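Local structure of BRO1 protein (Saccharomyces cerevisiae, 1ZB1) at residues Q285-I288 with S289-P292; H226-M229 with K230-D233. The protein helps concentrate and sort cargo into intralumenal vesicles of the multivesicular body and recruits the deubiquitinase DOA4 to endosomes, this chain being its Bro1 domain. All coordinates share one frame; numbering follows the deposited sequence.

How the contacts relate
Both contacts lie in the largely helical Bro1 domain, each at the C-terminal end of its own helix, 208-230 for contact 2 and 275-290 for contact 1, and both adjoin helix 242-269, contact 2 just before it in the chain and contact 1 after it. Their centres are about 19 Å apart and they do not touch. Contact 1 is partly buried: Leu-287 and Ser-290 face helices 242-269 and 303-322, and backbone bonds, some weak, and a short serine hydroxyl bond hold the turn. Contact 2 is a surface contact. Its one backbone bond assigned across the segments is weak, and charged side chains approach the rings of His-226 and Phe-228, while Met-229 supplies the buried side.

Contact 1. Residues Q285-I288 with S289-P292; sequences QQLI and SSLP
Ser-290 and Leu-287 make the shortest polar contact of this turn: the hydroxyl OG of Ser-290 donates to the carbonyl O of Leu-287 at 2.7 Å, tilted 21° from the carbonyl plane. With chi1 at 77°, OG stands between the backbone N and the carbonyl carbon of its own residue, which swings it back over the preceding turn. The same carbonyl also accepts from the backbone, Ser-290 N lying 3.2 Å from Leu-287 O and well above the carbonyl plane. Two donors of one serine thus grip a single oxygen. One residue earlier the pattern is that of an ordinary alpha helix, with Ser-289 N bonded to Gln-285 O at 2.9 Å in the carbonyl plane. The hydroxyl of Ser-289 adds only a weak bond to that oxygen.

The change is gradual, for Ser-290 N also keeps a weak four-residue bond to Gln-286 O. Further on, Leu-291 N bonds to Ile-288 O at 3.1 Å, a step of three residues, and its bond to Leu-287 O is weak. The Leu-291 side chain lies back over these carbonyls, its CG 3.3 Å from Leu-287 O and its CD1 3.6 Å from Ile-288 CA. Pro-292 follows without an N-H to give, and its CD rests 3.4 Å from Ile-288 O. On the inner side Leu-287 packs against Phe-306 and Leu-310 of helix 303-322, while Gln-286 reaches helix 242-269 through its OE1, which accepts a hydrogen bond from ND1 of His-253. The shift from four-residue to three-residue bonding is characteristic of an alpha helix, here 275-290, passing into a 3-10 turn.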
# COMPACT_ATOMS: atom_id res chain seq x y z
N GLN A 285 -12.02 20.64 -17.63
CA GLN A 285 -12.23 19.44 -18.44
C GLN A 285 -12.01 18.19 -17.60
O GLN A 285 -12.87 17.32 -17.51
CB GLN A 285 -11.26 19.43 -19.63
CG GLN A 285 -11.52 20.52 -20.67
CD GLN A 285 -10.43 20.57 -21.74
OE1 GLN A 285 -10.05 19.54 -22.31
NE2 GLN A 285 -9.92 21.76 -22.01
N GLN A 286 -10.83 18.12 -16.98
CA GLN A 286 -10.47 16.98 -16.14
C GLN A 286 -11.43 16.77 -14.98
O GLN A 286 -11.80 15.64 -14.67
CB GLN A 286 -9.05 17.15 -15.62
CG GLN A 286 -8.00 16.95 -16.70
CD GLN A 286 -8.10 15.58 -17.34
OE1 GLN A 286 -8.12 14.56 -16.65
NE2 GLN A 286 -8.15 15.55 -18.67
N LEU A 287 -11.84 17.86 -14.33
CA LEU A 287 -12.78 17.73 -13.21
C LEU A 287 -14.08 17.11 -13.71
O LEU A 287 -14.66 16.24 -13.05
CB LEU A 287 -13.07 19.09 -12.58
CG LEU A 287 -14.12 19.05 -11.48
CD1 LEU A 287 -13.63 18.20 -10.33
CD2 LEU A 287 -14.42 20.46 -10.99
N ILE A 288 -14.55 17.55 -14.87
CA ILE A 288 -15.78 17.00 -15.43
C ILE A 288 -15.58 15.52 -15.75
O ILE A 288 -16.47 14.70 -15.50
CB ILE A 288 -16.22 17.77 -16.70
CG1 ILE A 288 -16.66 19.19 -16.32
CG2 ILE A 288 -17.37 17.04 -17.39
CD1 ILE A 288 -16.91 20.11 -17.50
N SER A 289 -14.41 15.17 -16.27
CA SER A 289 -14.10 13.78 -16.60
C SER A 289 -14.18 12.85 -15.39
O SER A 289 -14.47 11.66 -15.53
CB SER A 289 -12.70 13.67 -17.21
OG SER A 289 -12.65 14.18 -18.53
N SER A 290 -13.92 13.38 -14.20
CA SER A 290 -13.93 12.58 -12.98
C SER A 290 -15.31 12.34 -12.40
O SER A 290 -15.53 11.37 -11.67
CB SER A 290 -13.09 13.26 -11.89
OG SER A 290 -13.80 14.34 -11.31
N LEU A 291 -16.24 13.24 -12.72
CA LEU A 291 -17.60 13.19 -12.21
C LEU A 291 -18.34 11.86 -12.33
O LEU A 291 -18.96 11.41 -11.37
CB LEU A 291 -18.42 14.31 -12.86
CG LEU A 291 -17.86 15.70 -12.53
CD1 LEU A 291 -18.68 16.77 -13.25
CD2 LEU A 291 -17.89 15.93 -11.02
N PRO A 292 -18.28 11.21 -13.50
CA PRO A 292 -18.98 9.92 -13.63
C PRO A 292 -18.44 8.82 -12.71
O PRO A 292 -19.07 7.78 -12.55
CB PRO A 292 -18.79 9.57 -15.11
CG PRO A 292 -18.61 10.91 -15.77
CD PRO A 292 -17.71 11.63 -14.79

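Contact 2. Residues H226-M229 with K230-D233; sequences HDFM and KEID
Lys-230 N donates to Asp-227 O at 3.4 Å, a weak bond with an N-H...O angle of 142°, where helix 208-230 of the Bro1 domain gives way to the loop that leads to helix 242-269. The Lys-230 side chain turns back along the helix: a bend at chi3 (-64°) carries CE to 3.2 Å from NE2 of His-226, and NZ comes to the edge of the imidazole, in its plane. The other ring nitrogen, ND1, is hydrogen-bonded to Thr-249 OG1 of helix 242-269, which helps to fix the ring's rotation. Asp-227 runs beside the lysine in the same direction, but its OD1 stays 4.1 Å from NZ, beyond a salt bridge, leaving a probably modest electrostatic attraction.

Past the helix end, Ile-232 sets its CG2 methyl 3.2 Å from Met-229 O and packs on Ile-238 of the loop, while Met-229 itself is buried against Trp-244. Phe-228 meets Phe-181 of helix 176-198. Glu-231, its chain extended beyond CG, comes obliquely to the Phe-228 ring, carboxylate and ring planes 57° apart, and its OE1 lies 3.2 Å from CE1 of Phe-228.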
# COMPACT_ATOMS: atom_id res chain seq x y z
N HIS A 226 -4.92 2.34 -12.44
CA HIS A 226 -5.96 2.40 -13.45
C HIS A 226 -5.58 1.46 -14.60
O HIS A 226 -6.38 0.62 -15.01
CB HIS A 226 -6.08 3.83 -13.99
CG HIS A 226 -7.02 3.97 -15.14
ND1 HIS A 226 -8.37 4.19 -14.98
CD2 HIS A 226 -6.81 3.89 -16.48
CE1 HIS A 226 -8.95 4.24 -16.16
NE2 HIS A 226 -8.03 4.06 -17.09
N ASP A 227 -4.36 1.62 -15.11
CA ASP A 227 -3.88 0.81 -16.23
C ASP A 227 -3.91 -0.69 -15.95
O ASP A 227 -4.19 -1.49 -16.84
CB ASP A 227 -2.45 1.22 -16.62
CG ASP A 227 -2.40 2.56 -17.32
OD1 ASP A 227 -3.47 3.09 -17.70
OD2 ASP A 227 -1.28 3.09 -17.51
N PHE A 228 -3.63 -1.08 -14.71
CA PHE A 228 -3.64 -2.49 -14.36
C PHE A 228 -5.06 -3.06 -14.38
O PHE A 228 -5.27 -4.18 -14.84
CB PHE A 228 -3.05 -2.71 -12.97
CG PHE A 228 -3.09 -4.14 -12.51
CD1 PHE A 228 -2.30 -5.11 -13.13
CD2 PHE A 228 -3.94 -4.53 -11.49
CE1 PHE A 228 -2.34 -6.44 -12.71
CE2 PHE A 228 -4.00 -5.86 -11.07
CZ PHE A 228 -3.19 -6.81 -11.68
N MET A 229 -6.01 -2.29 -13.87
CA MET A 229 -7.40 -2.71 -13.81
C MET A 229 -8.13 -2.58 -15.15
O MET A 229 -9.25 -3.05 -15.31
CB MET A 229 -8.14 -1.90 -12.74
CG MET A 229 -7.44 -1.88 -11.39
SD MET A 229 -8.19 -0.72 -10.23
CE MET A 229 -9.35 -1.79 -9.44
N LYS A 230 -7.49 -1.91 -16.11
CA LYS A 230 -8.07 -1.71 -17.43
C LYS A 230 -7.94 -2.96 -18.30
O LYS A 230 -8.83 -3.29 -19.08
CB LYS A 230 -7.39 -0.53 -18.14
CG LYS A 230 -7.88 -0.31 -19.56
CD LYS A 230 -7.12 0.82 -20.25
CE LYS A 230 -7.37 2.15 -19.55
NZ LYS A 230 -6.65 3.27 -20.22
N GLU A 231 -6.82 -3.66 -18.15
CA GLU A 231 -6.57 -4.88 -18.91
C GLU A 231 -7.66 -5.91 -18.62
O GLU A 231 -7.81 -6.90 -19.33
CB GLU A 231 -5.20 -5.46 -18.55
CG GLU A 231 -5.10 -5.99 -17.13
CD GLU A 231 -3.69 -6.40 -16.74
OE1 GLU A 231 -3.52 -6.94 -15.63
OE2 GLU A 231 -2.76 -6.17 -17.54
N ILE A 232 -8.42 -5.65 -17.56
CA ILE A 232 -9.51 -6.54 -17.17
C ILE A 232 -10.82 -5.74 -17.09
O ILE A 232 -10.99 -4.87 -16.23
CB ILE A 232 -9.21 -7.21 -15.81
CG1 ILE A 232 -10.35 -8.16 -15.43
CG2 ILE A 232 -8.99 -6.16 -14.73
CD1 ILE A 232 -10.04 -8.98 -14.21
N ASP A 233 -11.74 -6.05 -18.00
CA ASP A 233 -13.02 -5.36 -18.06
C ASP A 233 -14.11 -5.97 -17.17
O ASP A 233 -15.18 -5.39 -17.01
CB ASP A 233 -13.51 -5.33 -19.52
CG ASP A 233 -13.33 -6.66 -20.22
OD1 ASP A 233 -12.17 -7.07 -20.43
OD2 ASP A 233 -14.35 -7.30 -20.57